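Local structure of fatty acid-binding protein homolog (Ascaris suum, 6I8X) at residues L14-L19 / G46-F51; L131-S136 / R144-Q149. The protein binds fatty acids inside its beta-barrel and may sequester potentially toxic fatty acids and their peroxidation products or help maintain the lipid layer of the eggshell. One frame throughout, in Å; residues are numbered along the deposited sequence.

From the N terminus, the chain runs along strand 15-23, passes through helices 25-31 and 36-43, and returns on strand 47-53, where contact 1 closes this helix-bearing excursion against the first strand. Contact 2 opens later and closes a short beta hairpin between strands 130-137 and 140-148. The two neither nest nor cross; they follow in series, with centres about 9 Å apart. Their junction is strand 15-23, which has strand 47-53 on one side and strand 140-148 on the other, and Lys18 O lies 2.8 Å from Lys147 N, a probable hydrogen bond. The first and last strands of the barrel thus become neighbours, and both contacts reach the carboxyl group of vaccenic acid and the tris(hydroxyethyl)aminomethane.

Contact 1 (L14-L19 / G46-F51); sequences LGTFKL and GVTKKF. With VCA (vaccenic acid), chain C; TAM (tris(hydroxyethyl)aminomethane), chain K; EDO (1,2-ethanediol), chain G.
Residues 14-19 and 46-51 form an antiparallel strand pair in the wall of the fatty acid-binding barrel, Gly15 opposite Phe51 and Phe17 opposite Lys49 as hydrogen-bonded pairs. The N-to-C directions of strands 15-19 and 47-51 lie 163° apart, nearly antiparallel, and the axes approach to 4.6 Å. Five backbone bonds join them, including Phe17 N to Lys49 O at 2.8 Å; beyond the last, Leu19 N to Val47 O, a water takes the N-H of Val47 and donates to Leu19 O. On one face the methyls Thr16 CG2 and Thr48 CG2 meet at 3.7 Å, each anti to its own backbone N, and the Lys50 chain runs beside Thr16 OG1. On the other face Phe17 CD2 approaches Phe51 CD1 at 4.4 Å, while Lys49 extends away from Phe17 and bends at chi4 (-81°), which places NZ 3.1 Å from the carboxyl oxygen O2 of vaccenic acid in a hydrogen bond. Asn66 OD1 and Tyr124 OH also bond to that ammonium, so three acceptors fix its position. Strand 47-53 continues the sheet into strand 62-68, where Phe51 packs on Met64, and on the far side of strand 15-23 Phe17 rests on Tyr146 of strand 140-148.

Contact 2 (L131-S136 / R144-Q149); sequences LVMKMS and RYYKKQ. With VCA (vaccenic acid), chain C; TAM (tris(hydroxyethyl)aminomethane), chain K.
Met133 and Tyr146 cross on the face that reaches vaccenic acid, the Met133 CB lying 4.0 Å from Tyr146 CE1. The ring also receives Leu131 O at its edge, in plane, 3.7 Å from CD1. Further out along the ring, Tyr146 OH stands 2.7 Å from O1 of the fatty acid, and the extended Met133 chain brings CE to 3.9 Å from O2. The bent Arg144 chain has NH2 3.7 Å from C3 of vaccenic acid, which lies at the guanidinium edge. On the other face of the sheet, that of Val132 and Tyr145, both Val132 methyls touch Tyr145 CE2, the two side chains lying alongside, pointing the same way.

The second shell sets these groups in place. Four backbone bonds pair Leu131 with Tyr146 and Met133 with Arg144, the straightest from Leu131 N to Tyr146 O at 175°, in a hairpin where the N-to-C directions of strands 131-136 and 144-148 lie 159° apart, close to antiparallel. Asp22 forms a salt bridge with Arg144 NH1, and Phe25 adds a cation-pi contact.

At a separate site down the strand, far from the fatty acid, Lys148 NZ donates to O5 of tris(hydroxyethyl)aminomethane at 3.0 Å.

Tyr146 OH and O1 form a close polar pair; the ammonium of Lys49, bonded to O2, would tend to stabilise negative charge on the head group, and Arg144, partly neutralised by Asp22, would add less.

Contact 1 (L14-L19 / G46-F51)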
loop_
_atom_site.group_PDB
_atom_site.type_symbol
_atom_site.label_atom_id
_atom_site.label_comp_id
_atom_site.label_asym_id
_atom_site.label_seq_id
_atom_site.Cartn_x
_atom_site.Cartn_y
_atom_site.Cartn_z
ATOM N N LEU A 14 6.908 -4.459 -9.293
ATOM C CA LEU A 14 8.254 -4.241 -8.786
ATOM C C LEU A 14 8.809 -2.907 -9.231
ATOM O O LEU A 14 8.606 -2.495 -10.380
ATOM C CB LEU A 14 9.220 -5.373 -9.199
ATOM C CG LEU A 14 8.984 -6.750 -8.552
ATOM C CD1 LEU A 14 10.029 -7.761 -9.043
ATOM C CD2 LEU A 14 9.012 -6.674 -7.019
ATOM N N GLY A 15 9.528 -2.261 -8.322
ATOM C CA GLY A 15 10.186 -0.998 -8.606
ATOM C C GLY A 15 9.833 0.136 -7.673
ATOM O O GLY A 15 9.293 -0.081 -6.592
ATOM N N THR A 16 10.145 1.344 -8.122
ATOM C CA THR A 16 9.939 2.634 -7.458
ATOM C C THR A 16 8.827 3.391 -8.179
ATOM O O THR A 16 8.864 3.543 -9.398
ATOM C CB THR A 16 11.245 3.449 -7.448
ATOM O OG1 THR A 16 12.251 2.671 -6.803
ATOM C CG2 THR A 16 11.086 4.796 -6.720
ATOM N N PHE A 17 7.889 3.919 -7.405
ATOM C CA PHE A 17 6.735 4.644 -7.932
ATOM C C PHE A 17 6.533 5.930 -7.138
ATOM O O PHE A 17 6.406 5.907 -5.917
ATOM C CB PHE A 17 5.481 3.737 -7.878
ATOM C CG PHE A 17 5.583 2.423 -8.632
ATOM C CD1 PHE A 17 5.164 2.327 -9.957
ATOM C CD2 PHE A 17 6.017 1.262 -7.992
ATOM C CE1 PHE A 17 5.169 1.098 -10.624
ATOM C CE2 PHE A 17 6.055 0.039 -8.675
ATOM C CZ PHE A 17 5.639 -0.029 -9.984
ATOM N N LYS A 18 6.534 7.048 -7.830
ATOM C CA LYS A 18 6.383 8.362 -7.197
ATOM C C LYS A 18 4.965 8.932 -7.378
ATOM O O LYS A 18 4.508 9.090 -8.507
ATOM C CB LYS A 18 7.466 9.346 -7.735
ATOM C CG LYS A 18 7.402 10.745 -7.116
ATOM C CD LYS A 18 8.307 11.758 -7.826
ATOM C CE LYS A 18 7.668 12.426 -9.044
ATOM N NZ LYS A 18 6.544 13.359 -8.690
ATOM N N LEU A 19 4.312 9.316 -6.262
ATOM C CA LEU A 19 2.994 9.972 -6.274
ATOM C C LEU A 19 3.041 11.277 -7.104
ATOM O O LEU A 19 3.819 12.196 -6.808
ATOM C CB LEU A 19 2.508 10.250 -4.839
ATOM C CG LEU A 19 1.198 11.075 -4.719
ATOM C CD1 LEU A 19 -0.045 10.261 -5.200
ATOM C CD2 LEU A 19 1.018 11.577 -3.319
ATOM N N GLY A 46 4.519 14.343 -0.241
ATOM C CA GLY A 46 5.224 13.558 -1.249
ATOM C C GLY A 46 5.288 12.115 -0.794
ATOM O O GLY A 46 5.512 11.847 0.396
ATOM N N VAL A 47 5.012 11.177 -1.716
ATOM C CA VAL A 47 5.035 9.732 -1.440
ATOM C C VAL A 47 5.804 8.995 -2.555
ATOM O O VAL A 47 5.611 9.238 -3.752
ATOM C CB VAL A 47 3.611 9.103 -1.210
ATOM C CG1 VAL A 47 3.686 7.605 -0.910
ATOM C CG2 VAL A 47 2.823 9.828 -0.110
ATOM N N THR A 48 6.702 8.123 -2.134
ATOM C CA THR A 48 7.464 7.249 -2.995
ATOM C C THR A 48 7.262 5.832 -2.459
ATOM O O THR A 48 7.556 5.561 -1.290
ATOM C CB THR A 48 8.956 7.637 -3.043
ATOM O OG1 THR A 48 9.089 8.886 -3.718
ATOM C CG2 THR A 48 9.768 6.592 -3.783
ATOM N N LYS A 49 6.763 4.945 -3.314
ATOM C CA LYS A 49 6.541 3.549 -2.959
ATOM C C LYS A 49 7.604 2.698 -3.604
ATOM O O LYS A 49 7.992 2.951 -4.728
ATOM C CB LYS A 49 5.130 3.083 -3.374
ATOM C CG LYS A 49 4.046 3.624 -2.450
ATOM C CD LYS A 49 2.667 3.090 -2.822
ATOM C CE LYS A 49 1.581 3.736 -2.007
ATOM N NZ LYS A 49 1.444 3.145 -0.675
ATOM N N LYS A 50 8.120 1.726 -2.874
ATOM C CA LYS A 50 9.155 0.828 -3.392
ATOM C C LYS A 50 8.753 -0.571 -3.094
ATOM O O LYS A 50 8.377 -0.865 -1.973
ATOM C CB LYS A 50 10.543 1.122 -2.800
ATOM C CG LYS A 50 11.124 2.449 -3.211
ATOM C CD LYS A 50 12.570 2.610 -2.677
ATOM C CE LYS A 50 13.215 3.861 -3.193
ATOM N NZ LYS A 50 14.484 4.172 -2.478
ATOM N N PHE A 51 8.770 -1.414 -4.110
ATOM C CA PHE A 51 8.486 -2.847 -4.015
ATOM C C PHE A 51 9.681 -3.557 -4.630
ATOM O O PHE A 51 10.105 -3.218 -5.736
ATOM C CB PHE A 51 7.222 -3.212 -4.814
ATOM C CG PHE A 51 5.914 -2.738 -4.228
ATOM C CD1 PHE A 51 5.411 -1.474 -4.539
ATOM C CD2 PHE A 51 5.151 -3.574 -3.415
ATOM C CE1 PHE A 51 4.172 -1.046 -4.031
ATOM C CE2 PHE A 51 3.916 -3.142 -2.900
ATOM C CZ PHE A 51 3.423 -1.892 -3.232
HETATM O O2 VCA C . -0.154 4.910 1.317
HETATM C C1 VCA C . -0.105 6.188 1.014
HETATM O O1 VCA C . 0.360 6.601 -0.020
HETATM C C2 VCA C . -0.688 7.096 2.060
HETATM C C3 VCA C . 0.051 8.416 2.262
HETATM C C4 VCA C . -0.344 9.108 3.556
HETATM C C5 VCA C . 0.240 10.492 3.755
HETATM C C6 VCA C . 1.589 10.497 4.444
HETATM C C7 VCA C . 2.237 11.868 4.451
HETATM C C8 VCA C . 1.775 12.849 5.517
HETATM C C9 VCA C . 2.450 12.674 6.863
HETATM C C10 VCA C . 1.867 13.592 7.944
HETATM C C11 VCA C . 1.951 13.020 9.327
HETATM C C12 VCA C . 1.249 11.999 9.787
HETATM C C13 VCA C . 0.239 11.200 9.016
HETATM C C14 VCA C . -0.586 10.250 9.884
HETATM C C15 VCA C . -1.720 9.556 9.143
HETATM C C16 VCA C . -1.303 8.711 7.946
HETATM C C17 VCA C . -2.459 7.976 7.293
HETATM C C18 VCA C . -2.018 6.894 6.344
HETATM C C TAM K . 13.188 -3.320 -11.413
HETATM C C1 TAM K . 13.505 -3.319 -9.856
HETATM C C2 TAM K . 12.244 -2.059 -11.679
HETATM C C3 TAM K . 14.417 -3.316 -12.445
HETATM C C4 TAM K . 13.504 -4.671 -9.175
HETATM C C5 TAM K . 12.895 -0.732 -11.346
HETATM C C6 TAM K . 15.771 -3.600 -11.843
HETATM N N TAM K . 12.462 -4.595 -11.559
HETATM O O4 TAM K . 13.793 -4.518 -7.805
HETATM O O5 TAM K . 11.956 0.380 -11.208
HETATM O O6 TAM K . 16.743 -3.662 -12.861
HETATM C C1 EDO G . 12.577 9.505 -3.112
HETATM O O1 EDO G . 11.744 10.132 -2.147
HETATM C C2 EDO G . 12.615 10.254 -4.465
HETATM O O2 EDO G . 11.872 9.555 -5.474
HETATM O O HOH W 1 5.366 12.591 -4.598
#

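Contact 2 (L131-S136 / R144-Q149)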
loop_
_atom_site.group_PDB
_atom_site.type_symbol
_atom_site.label_atom_id
_atom_site.label_comp_id
_atom_site.label_asym_id
_atom_site.label_seq_id
_atom_site.Cartn_x
_atom_site.Cartn_y
_atom_site.Cartn_z
ATOM N N LEU A 131 1.216 3.148 -11.494
ATOM C CA LEU A 131 0.691 2.262 -10.476
ATOM C C LEU A 131 -0.479 3.105 -9.910
ATOM O O LEU A 131 -0.287 4.246 -9.515
ATOM C CB LEU A 131 1.753 1.992 -9.388
ATOM C CG LEU A 131 1.341 1.059 -8.237
ATOM C CD1 LEU A 131 1.231 -0.410 -8.705
ATOM C CD2 LEU A 131 2.303 1.208 -7.071
ATOM N N VAL A 132 -1.680 2.569 -9.948
ATOM C CA VAL A 132 -2.900 3.217 -9.469
ATOM C C VAL A 132 -3.291 2.538 -8.150
ATOM O O VAL A 132 -3.500 1.329 -8.114
ATOM C CB VAL A 132 -4.046 3.118 -10.518
ATOM C CG1 VAL A 132 -5.273 3.911 -10.071
ATOM C CG2 VAL A 132 -3.578 3.566 -11.911
ATOM N N MET A 133 -3.380 3.326 -7.078
ATOM C CA MET A 133 -3.810 2.856 -5.785
ATOM C C MET A 133 -5.243 3.303 -5.578
ATOM O O MET A 133 -5.503 4.496 -5.596
ATOM C CB MET A 133 -2.923 3.396 -4.674
ATOM C CG MET A 133 -3.219 2.749 -3.333
ATOM S SD MET A 133 -2.359 3.684 -2.076
ATOM C CE MET A 133 -2.420 2.571 -0.747
ATOM N N LYS A 134 -6.159 2.354 -5.347
ATOM C CA LYS A 134 -7.583 2.612 -5.141
ATOM C C LYS A 134 -8.008 2.272 -3.719
ATOM O O LYS A 134 -7.605 1.251 -3.152
ATOM C CB LYS A 134 -8.452 1.828 -6.156
ATOM C CG LYS A 134 -8.250 2.257 -7.600
ATOM C CD LYS A 134 -9.173 1.499 -8.555
ATOM C CE LYS A 134 -8.901 1.784 -10.023
ATOM N NZ LYS A 134 -9.306 3.163 -10.434
ATOM N N MET A 135 -8.851 3.143 -3.152
ATOM C CA MET A 135 -9.379 3.016 -1.795
ATOM C C MET A 135 -10.829 3.448 -1.793
ATOM O O MET A 135 -11.222 4.300 -2.592
ATOM C CB MET A 135 -8.593 3.902 -0.816
ATOM C CG MET A 135 -7.123 3.721 -0.902
ATOM S SD MET A 135 -6.269 5.253 -1.163
ATOM C CE MET A 135 -5.975 5.749 0.550
ATOM N N SER A 136 -11.603 2.893 -0.853
ATOM C CA SER A 136 -13.019 3.161 -0.675
ATOM C C SER A 136 -13.401 3.120 0.796
ATOM O O SER A 136 -13.023 2.174 1.500
ATOM C CB SER A 136 -13.845 2.139 -1.452
ATOM O OG SER A 136 -15.130 2.662 -1.729
ATOM N N ARG A 144 -5.106 7.142 -6.582
ATOM C CA ARG A 144 -3.842 7.880 -6.412
ATOM C C ARG A 144 -2.921 7.285 -7.456
ATOM O O ARG A 144 -2.814 6.056 -7.549
ATOM C CB ARG A 144 -3.262 7.659 -4.984
ATOM C CG ARG A 144 -4.194 8.045 -3.823
ATOM C CD ARG A 144 -3.839 9.406 -3.238
ATOM N NE ARG A 144 -2.805 9.293 -2.227
ATOM C CZ ARG A 144 -2.073 10.297 -1.763
ATOM N NH1 ARG A 144 -2.263 11.533 -2.213
ATOM N NH2 ARG A 144 -1.167 10.081 -0.827
ATOM N N TYR A 145 -2.286 8.155 -8.261
ATOM C CA TYR A 145 -1.434 7.820 -9.406
ATOM C C TYR A 145 0.052 8.001 -9.093
ATOM O O TYR A 145 0.486 9.107 -8.813
ATOM C CB TYR A 145 -1.888 8.616 -10.669
ATOM C CG TYR A 145 -3.339 8.337 -11.026
ATOM C CD1 TYR A 145 -4.378 9.018 -10.394
ATOM C CD2 TYR A 145 -3.674 7.335 -11.929
ATOM C CE1 TYR A 145 -5.709 8.717 -10.662
ATOM C CE2 TYR A 145 -5.004 7.040 -12.222
ATOM C CZ TYR A 145 -6.018 7.732 -11.584
ATOM O OH TYR A 145 -7.332 7.452 -11.871
ATOM N N TYR A 146 0.820 6.895 -9.162
ATOM C CA TYR A 146 2.272 6.813 -8.889
ATOM C C TYR A 146 2.995 6.443 -10.163
ATOM O O TYR A 146 2.764 5.375 -10.749
ATOM C CB TYR A 146 2.577 5.738 -7.820
ATOM C CG TYR A 146 1.975 6.006 -6.464
ATOM C CD1 TYR A 146 0.627 5.747 -6.214
ATOM C CD2 TYR A 146 2.765 6.447 -5.405
ATOM C CE1 TYR A 146 0.064 5.994 -4.962
ATOM C CE2 TYR A 146 2.223 6.656 -4.137
ATOM C CZ TYR A 146 0.865 6.454 -3.930
ATOM O OH TYR A 146 0.307 6.672 -2.699
ATOM N N LYS A 147 3.827 7.352 -10.611
ATOM C CA LYS A 147 4.594 7.240 -11.840
ATOM C C LYS A 147 5.788 6.341 -11.590
ATOM O O LYS A 147 6.541 6.580 -10.650
ATOM C CB LYS A 147 5.015 8.655 -12.305
ATOM C CG LYS A 147 5.804 8.731 -13.602
ATOM C CD LYS A 147 4.916 8.876 -14.825
ATOM C CE LYS A 147 5.677 9.264 -16.072
ATOM N NZ LYS A 147 6.345 8.097 -16.690
ATOM N N LYS A 148 5.922 5.280 -12.403
ATOM C CA LYS A 148 7.050 4.362 -12.361
ATOM C C LYS A 148 8.333 5.164 -12.699
ATOM O O LYS A 148 8.370 5.937 -13.679
ATOM C CB LYS A 148 6.811 3.192 -13.351
ATOM C CG LYS A 148 7.970 2.241 -13.616
ATOM C CD LYS A 148 8.401 1.508 -12.393
ATOM C CE LYS A 148 8.474 0.032 -12.635
ATOM N NZ LYS A 148 9.810 -0.419 -13.104
ATOM N N GLN A 149 9.364 5.004 -11.832
ATOM C CA GLN A 149 10.664 5.682 -11.944
ATOM C C GLN A 149 11.763 4.716 -12.412
ATOM O O GLN A 149 12.840 5.215 -12.787
ATOM C CB GLN A 149 11.064 6.302 -10.584
ATOM C CG GLN A 149 9.963 7.102 -9.861
ATOM C CD GLN A 149 9.767 8.426 -10.521
ATOM O OE1 GLN A 149 8.931 8.596 -11.416
ATOM N NE2 GLN A 149 10.566 9.381 -10.119
ATOM O OXT GLN A 149 11.594 3.476 -12.324
HETATM O O2 VCA C . -0.154 4.910 1.317
HETATM C C1 VCA C . -0.105 6.188 1.014
HETATM O O1 VCA C . 0.360 6.601 -0.020
HETATM C C2 VCA C . -0.688 7.096 2.060
HETATM C C3 VCA C . 0.051 8.416 2.262
HETATM C C4 VCA C . -0.344 9.108 3.556
HETATM C C5 VCA C . 0.240 10.492 3.755
HETATM C C6 VCA C . 1.589 10.497 4.444
HETATM C C7 VCA C . 2.237 11.868 4.451
HETATM C C8 VCA C . 1.775 12.849 5.517
HETATM C C9 VCA C . 2.450 12.674 6.863
HETATM C C10 VCA C . 1.867 13.592 7.944
HETATM C C11 VCA C . 1.951 13.020 9.327
HETATM C C12 VCA C . 1.249 11.999 9.787
HETATM C C13 VCA C . 0.239 11.200 9.016
HETATM C C14 VCA C . -0.586 10.250 9.884
HETATM C C15 VCA C . -1.720 9.556 9.143
HETATM C C16 VCA C . -1.303 8.711 7.946
HETATM C C17 VCA C . -2.459 7.976 7.293
HETATM C C18 VCA C . -2.018 6.894 6.344
HETATM C C TAM K . 13.188 -3.320 -11.413
HETATM C C1 TAM K . 13.505 -3.319 -9.856
HETATM C C2 TAM K . 12.244 -2.059 -11.679
HETATM C C3 TAM K . 14.417 -3.316 -12.445
HETATM C C4 TAM K . 13.504 -4.671 -9.175
HETATM C C5 TAM K . 12.895 -0.732 -11.346
HETATM C C6 TAM K . 15.771 -3.600 -11.843
HETATM N N TAM K . 12.462 -4.595 -11.559
HETATM O O4 TAM K . 13.793 -4.518 -7.805
HETATM O O5 TAM K . 11.956 0.380 -11.208
HETATM O O6 TAM K . 16.743 -3.662 -12.861
#